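Local atomic coordinates of constitutive androstane receptor (Mus musculus, PDB entry 1XNX), a protein that acts as a nuclear receptor that pairs with RXR and activates transcription from retinoic acid, phenobarbital and xenobiotic response elements. Residues A[89-102]-A[175-189]. Residues are numbered along the deposited sequence; the frame is centred on the assembly and turned at random.
Sequences LFRSLTMEDQISLL and LFSPDRPGVTQREEI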
loop_
_atom_site.group_PDB
_atom_site.type_symbol
_atom_site.label_atom_id
_atom_site.label_comp_id
_atom_site.label_asym_id
_atom_site.label_seq_id
_atom_site.Cartn_x
_atom_site.Cartn_y
_atom_site.Cartn_z
ATOM N N LEU A 89 7.534 -17.172 -27.946
ATOM C CA LEU A 89 7.100 -18.466 -27.460
ATOM C C LEU A 89 5.612 -18.663 -27.771
ATOM O O LEU A 89 5.197 -19.735 -28.211
ATOM C CB LEU A 89 7.338 -18.556 -25.956
ATOM C CG LEU A 89 7.271 -19.959 -25.365
ATOM C CD1 LEU A 89 8.379 -20.812 -25.966
ATOM C CD2 LEU A 89 7.409 -19.874 -23.854
ATOM N N PHE A 90 4.818 -17.618 -27.545
ATOM C CA PHE A 90 3.375 -17.663 -27.799
ATOM C C PHE A 90 3.087 -17.744 -29.296
ATOM O O PHE A 90 2.217 -18.501 -29.736
ATOM C CB PHE A 90 2.690 -16.418 -27.218
ATOM C CG PHE A 90 1.185 -16.454 -27.304
ATOM C CD1 PHE A 90 0.464 -17.457 -26.659
ATOM C CD2 PHE A 90 0.489 -15.484 -28.024
ATOM C CE1 PHE A 90 -0.929 -17.496 -26.733
ATOM C CE2 PHE A 90 -0.906 -15.511 -28.107
ATOM C CZ PHE A 90 -1.618 -16.522 -27.457
ATOM N N ARG A 91 3.821 -16.947 -30.070
ATOM C CA ARG A 91 3.670 -16.918 -31.521
ATOM C C ARG A 91 3.956 -18.303 -32.115
ATOM O O ARG A 91 3.352 -18.702 -33.116
ATOM C CB ARG A 91 4.626 -15.880 -32.120
ATOM C CG ARG A 91 4.469 -14.495 -31.500
ATOM C CD ARG A 91 5.256 -13.401 -32.215
ATOM N NE ARG A 91 6.704 -13.601 -32.199
ATOM C CZ ARG A 91 7.590 -12.607 -32.144
ATOM N NH1 ARG A 91 7.169 -11.350 -32.086
ATOM N NH2 ARG A 91 8.895 -12.859 -32.176
ATOM N N SER A 92 4.872 -19.030 -31.479
ATOM C CA SER A 92 5.270 -20.370 -31.900
ATOM C C SER A 92 4.121 -21.372 -31.875
ATOM O O SER A 92 4.283 -22.512 -32.320
ATOM C CB SER A 92 6.396 -20.892 -31.000
ATOM O OG SER A 92 7.563 -20.084 -31.102
ATOM N N LEU A 93 2.969 -20.961 -31.349
ATOM C CA LEU A 93 1.816 -21.856 -31.275
ATOM C C LEU A 93 0.933 -21.681 -32.502
ATOM O O LEU A 93 1.165 -20.781 -33.319
ATOM C CB LEU A 93 0.994 -21.575 -30.013
ATOM C CG LEU A 93 1.644 -21.740 -28.634
ATOM C CD1 LEU A 93 0.607 -21.512 -27.577
ATOM C CD2 LEU A 93 2.216 -23.128 -28.485
ATOM N N THR A 94 -0.079 -22.538 -32.627
ATOM C CA THR A 94 -1.000 -22.474 -33.765
ATOM C C THR A 94 -2.073 -21.406 -33.553
ATOM O O THR A 94 -2.502 -21.159 -32.418
ATOM C CB THR A 94 -1.719 -23.826 -33.997
ATOM O OG1 THR A 94 -2.666 -24.054 -32.943
ATOM C CG2 THR A 94 -0.715 -24.974 -34.015
ATOM N N MET A 95 -2.509 -20.784 -34.647
ATOM C CA MET A 95 -3.542 -19.767 -34.560
ATOM C C MET A 95 -4.633 -20.188 -33.595
ATOM O O MET A 95 -4.878 -19.529 -32.592
ATOM C CB MET A 95 -4.138 -19.508 -35.950
ATOM C CG MET A 95 -5.089 -18.318 -36.022
ATOM S SD MET A 95 -4.292 -16.762 -35.580
ATOM C CE MET A 95 -4.568 -16.730 -33.811
ATOM N N GLU A 96 -5.276 -21.310 -33.890
ATOM C CA GLU A 96 -6.341 -21.802 -33.036
ATOM C C GLU A 96 -5.984 -21.794 -31.560
ATOM O O GLU A 96 -6.689 -21.183 -30.747
ATOM C CB GLU A 96 -6.734 -23.221 -33.457
ATOM C CG GLU A 96 -7.235 -23.338 -34.891
ATOM C CD GLU A 96 -8.525 -22.576 -35.130
ATOM O OE1 GLU A 96 -8.532 -21.342 -34.936
ATOM O OE2 GLU A 96 -9.531 -23.211 -35.510
ATOM N N ASP A 97 -4.889 -22.466 -31.212
ATOM C CA ASP A 97 -4.448 -22.543 -29.827
ATOM C C ASP A 97 -4.252 -21.174 -29.174
ATOM O O ASP A 97 -4.517 -20.999 -27.984
ATOM C CB ASP A 97 -3.156 -23.357 -29.736
ATOM C CG ASP A 97 -3.400 -24.856 -29.836
ATOM O OD1 ASP A 97 -2.408 -25.611 -29.807
ATOM O OD2 ASP A 97 -4.574 -25.284 -29.932
ATOM N N GLN A 98 -3.780 -20.199 -29.939
ATOM C CA GLN A 98 -3.588 -18.873 -29.377
ATOM C C GLN A 98 -4.957 -18.300 -29.044
ATOM O O GLN A 98 -5.235 -17.943 -27.898
ATOM C CB GLN A 98 -2.869 -17.967 -30.373
ATOM C CG GLN A 98 -1.472 -18.438 -30.698
ATOM C CD GLN A 98 -0.784 -17.571 -31.729
ATOM O OE1 GLN A 98 0.279 -17.924 -32.225
ATOM N NE2 GLN A 98 -1.381 -16.427 -32.052
ATOM N N ILE A 99 -5.821 -18.218 -30.045
ATOM C CA ILE A 99 -7.154 -17.688 -29.816
ATOM C C ILE A 99 -7.812 -18.400 -28.630
ATOM O O ILE A 99 -8.584 -17.804 -27.886
ATOM C CB ILE A 99 -8.036 -17.861 -31.067
ATOM C CG1 ILE A 99 -7.433 -17.071 -32.227
ATOM C CG2 ILE A 99 -9.459 -17.403 -30.768
ATOM C CD1 ILE A 99 -8.075 -17.360 -33.562
ATOM N N SER A 100 -7.491 -19.674 -28.455
ATOM C CA SER A 100 -8.073 -20.447 -27.369
ATOM C C SER A 100 -7.430 -20.120 -26.026
ATOM O O SER A 100 -8.107 -20.105 -25.002
ATOM C CB SER A 100 -7.938 -21.947 -27.656
ATOM O OG SER A 100 -8.516 -22.278 -28.913
ATOM N N LEU A 101 -6.126 -19.870 -26.021
ATOM C CA LEU A 101 -5.444 -19.549 -24.775
ATOM C C LEU A 101 -5.820 -18.140 -24.318
ATOM O O LEU A 101 -6.114 -17.918 -23.141
ATOM C CB LEU A 101 -3.926 -19.670 -24.937
ATOM C CG LEU A 101 -3.327 -21.048 -25.247
ATOM C CD1 LEU A 101 -1.820 -20.903 -25.257
ATOM C CD2 LEU A 101 -3.744 -22.095 -24.223
ATOM N N LEU A 102 -5.817 -17.186 -25.245
ATOM C CA LEU A 102 -6.194 -15.814 -24.904
ATOM C C LEU A 102 -7.647 -15.791 -24.468
ATOM O O LEU A 102 -7.980 -15.243 -23.421
ATOM C CB LEU A 102 -6.009 -14.878 -26.102
ATOM C CG LEU A 102 -4.609 -14.274 -26.221
ATOM C CD1 LEU A 102 -4.496 -13.467 -27.500
ATOM C CD2 LEU A 102 -4.338 -13.400 -25.005
ATOM N N LEU A 175 -1.179 -17.642 -18.847
ATOM C CA LEU A 175 -1.340 -17.643 -20.294
ATOM C C LEU A 175 -1.214 -19.021 -20.928
ATOM O O LEU A 175 -2.077 -19.433 -21.710
ATOM C CB LEU A 175 -0.317 -16.707 -20.941
ATOM C CG LEU A 175 -0.327 -16.711 -22.468
ATOM C CD1 LEU A 175 -1.737 -16.428 -22.965
ATOM C CD2 LEU A 175 0.664 -15.679 -22.997
ATOM N N PHE A 176 -0.137 -19.724 -20.587
ATOM C CA PHE A 176 0.132 -21.046 -21.138
ATOM C C PHE A 176 -0.549 -22.207 -20.412
ATOM O O PHE A 176 0.062 -23.257 -20.204
ATOM C CB PHE A 176 1.642 -21.286 -21.170
ATOM C CG PHE A 176 2.384 -20.361 -22.090
ATOM C CD1 PHE A 176 3.263 -19.409 -21.586
ATOM C CD2 PHE A 176 2.227 -20.462 -23.474
ATOM C CE1 PHE A 176 3.979 -18.573 -22.445
ATOM C CE2 PHE A 176 2.935 -19.634 -24.339
ATOM C CZ PHE A 176 3.814 -18.690 -23.821
ATOM N N SER A 177 -1.807 -22.031 -20.022
ATOM C CA SER A 177 -2.531 -23.102 -19.341
ATOM C C SER A 177 -3.218 -23.945 -20.413
ATOM O O SER A 177 -3.975 -23.419 -21.223
ATOM C CB SER A 177 -3.567 -22.517 -18.386
ATOM O OG SER A 177 -4.332 -23.548 -17.786
ATOM N N PRO A 178 -2.965 -25.265 -20.431
ATOM C CA PRO A 178 -3.569 -26.157 -21.427
ATOM C C PRO A 178 -5.015 -26.573 -21.160
ATOM O O PRO A 178 -5.780 -26.834 -22.089
ATOM C CB PRO A 178 -2.631 -27.352 -21.409
ATOM C CG PRO A 178 -2.311 -27.460 -19.952
ATOM C CD PRO A 178 -2.037 -26.014 -19.564
ATOM N N ASP A 179 -5.385 -26.632 -19.887
ATOM C CA ASP A 179 -6.727 -27.050 -19.486
ATOM C C ASP A 179 -7.841 -26.274 -20.170
ATOM O O ASP A 179 -8.997 -26.680 -20.135
ATOM C CB ASP A 179 -6.860 -26.918 -17.974
ATOM C CG ASP A 179 -5.611 -27.371 -17.252
ATOM O OD1 ASP A 179 -5.255 -28.565 -17.372
ATOM O OD2 ASP A 179 -4.980 -26.528 -16.573
ATOM N N ARG A 180 -7.500 -25.166 -20.804
ATOM C CA ARG A 180 -8.510 -24.363 -21.473
ATOM C C ARG A 180 -9.112 -25.102 -22.666
ATOM O O ARG A 180 -8.403 -25.752 -23.432
ATOM C CB ARG A 180 -7.891 -23.020 -21.895
ATOM C CG ARG A 180 -7.171 -22.357 -20.720
ATOM C CD ARG A 180 -6.756 -20.919 -20.964
ATOM N NE ARG A 180 -6.155 -20.337 -19.763
ATOM C CZ ARG A 180 -6.745 -20.305 -18.569
ATOM N NH1 ARG A 180 -7.954 -20.822 -18.406
ATOM N NH2 ARG A 180 -6.129 -19.755 -17.533
ATOM N N PRO A 181 -10.439 -25.022 -22.830
ATOM C CA PRO A 181 -11.109 -25.694 -23.946
ATOM C C PRO A 181 -10.672 -25.206 -25.330
ATOM O O PRO A 181 -10.298 -24.045 -25.509
ATOM C CB PRO A 181 -12.586 -25.413 -23.676
ATOM C CG PRO A 181 -12.556 -24.083 -22.986
ATOM C CD PRO A 181 -11.409 -24.267 -22.016
ATOM N N GLY A 182 -10.721 -26.109 -26.306
ATOM C CA GLY A 182 -10.358 -25.759 -27.669
ATOM C C GLY A 182 -8.891 -25.883 -28.040
ATOM O O GLY A 182 -8.514 -25.606 -29.181
ATOM N N VAL A 183 -8.053 -26.294 -27.095
ATOM C CA VAL A 183 -6.633 -26.427 -27.388
ATOM C C VAL A 183 -6.333 -27.785 -27.997
ATOM O O VAL A 183 -6.978 -28.784 -27.673
ATOM C CB VAL A 183 -5.764 -26.253 -26.119
ATOM C CG1 VAL A 183 -6.187 -25.010 -25.370
ATOM C CG2 VAL A 183 -5.868 -27.485 -25.237
ATOM N N THR A 184 -5.348 -27.812 -28.883
ATOM C CA THR A 184 -4.951 -29.049 -29.530
ATOM C C THR A 184 -3.610 -29.526 -28.980
ATOM O O THR A 184 -3.492 -30.658 -28.515
ATOM C CB THR A 184 -4.816 -28.860 -31.051
ATOM O OG1 THR A 184 -6.085 -28.488 -31.604
ATOM C CG2 THR A 184 -4.321 -30.149 -31.702
ATOM N N GLN A 185 -2.608 -28.651 -29.030
ATOM C CA GLN A 185 -1.262 -28.971 -28.570
ATOM C C GLN A 185 -1.154 -29.054 -27.049
ATOM O O GLN A 185 -0.175 -28.614 -26.452
ATOM C CB GLN A 185 -0.292 -27.926 -29.110
ATOM C CG GLN A 185 -0.476 -27.624 -30.593
ATOM C CD GLN A 185 -0.195 -28.820 -31.486
ATOM O OE1 GLN A 185 -0.825 -29.876 -31.358
ATOM N NE2 GLN A 185 0.756 -28.658 -32.404
ATOM N N ARG A 186 -2.157 -29.657 -26.434
ATOM C CA ARG A 186 -2.232 -29.797 -24.985
ATOM C C ARG A 186 -0.937 -30.168 -24.250
ATOM O O ARG A 186 -0.664 -29.624 -23.183
ATOM C CB ARG A 186 -3.340 -30.799 -24.648
ATOM C CG ARG A 186 -3.768 -30.831 -23.194
ATOM C CD ARG A 186 -5.089 -31.586 -23.058
ATOM N NE ARG A 186 -6.189 -30.877 -23.712
ATOM C CZ ARG A 186 -6.874 -29.874 -23.163
ATOM N NH1 ARG A 186 -6.582 -29.457 -21.937
ATOM N NH2 ARG A 186 -7.845 -29.277 -23.846
ATOM N N GLU A 187 -0.135 -31.077 -24.799
ATOM C CA GLU A 187 1.099 -31.473 -24.115
ATOM C C GLU A 187 2.276 -30.548 -24.397
ATOM O O GLU A 187 3.153 -30.381 -23.549
ATOM C CB GLU A 187 1.465 -32.911 -24.468
ATOM C CG GLU A 187 1.748 -33.814 -23.270
ATOM C CD GLU A 187 2.940 -33.361 -22.447
ATOM O OE1 GLU A 187 2.874 -32.264 -21.856
ATOM O OE2 GLU A 187 3.942 -34.104 -22.392
ATOM N N GLU A 188 2.303 -29.951 -25.586
ATOM C CA GLU A 188 3.385 -29.038 -25.956
ATOM C C GLU A 188 3.266 -27.794 -25.089
ATOM O O GLU A 188 4.257 -27.301 -24.542
ATOM C CB GLU A 188 3.280 -28.657 -27.427
ATOM C CG GLU A 188 3.361 -29.841 -28.392
ATOM C CD GLU A 188 4.692 -30.589 -28.344
ATOM O OE1 GLU A 188 4.842 -31.569 -29.103
ATOM O OE2 GLU A 188 5.589 -30.208 -27.558
ATOM N N ILE A 189 2.035 -27.300 -24.977
ATOM C CA ILE A 189 1.719 -26.125 -24.181
ATOM C C ILE A 189 1.937 -26.401 -22.703
ATOM O O ILE A 189 2.417 -25.538 -21.972
ATOM C CB ILE A 189 0.251 -25.686 -24.396
ATOM C CG1 ILE A 189 0.091 -25.071 -25.789
ATOM C CG2 ILE A 189 -0.169 -24.707 -23.316
ATOM C CD1 ILE A 189 -1.338 -24.827 -26.186
#
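D97 and L101, on the first turns of helix 95-114, meet the loop that joins helices 164-175 and 186-206 in the mainly helical nuclear-receptor ligand-binding domain, away from the androstenol pocket. The polar part of the contact centres on the D97 carboxylate, which faces two successive backbone amides just ahead of helix 186-206. T184 N donates to D97 OD2 over 2.8 Å, from the syn side and 25° out of the carboxylate plane; Q185 N probably donates to OD1, whose place is doubtful. D97 thus ties the start of helix 95-114 to the loop that leads into helix 186-206. Its backbone N is in turn held by OG1 of T94, the N-cap residue of helix 95-114.

Apolar packing fills the layer beside this carboxylate. With CG anti to the carbonyl carbon (chi1 -64°), L101 directs CD1 to the first turn of helix 186-206, meeting I189 CD1 tip to tip at 4.1 Å, and CD2 to the loop, 4.0 Å from V183 CG1. L93 crosses I189 at about a right angle, its CD2 3.9 Å from I189 CG1. The F176 ring approaches the edge of F90, CE2 to CD1 4.0 Å, and its CZ lies 3.8 Å from L89 CD2. M196 of helix 186-206 also touches both F176 and L89.

A type II turn from R180 to V183 brings G182 against S100, while the R180 guanidinium turns to a salt bridge with E108. S100 OG donates back to E96 O at 2.8 Å, standing above that carbonyl plane.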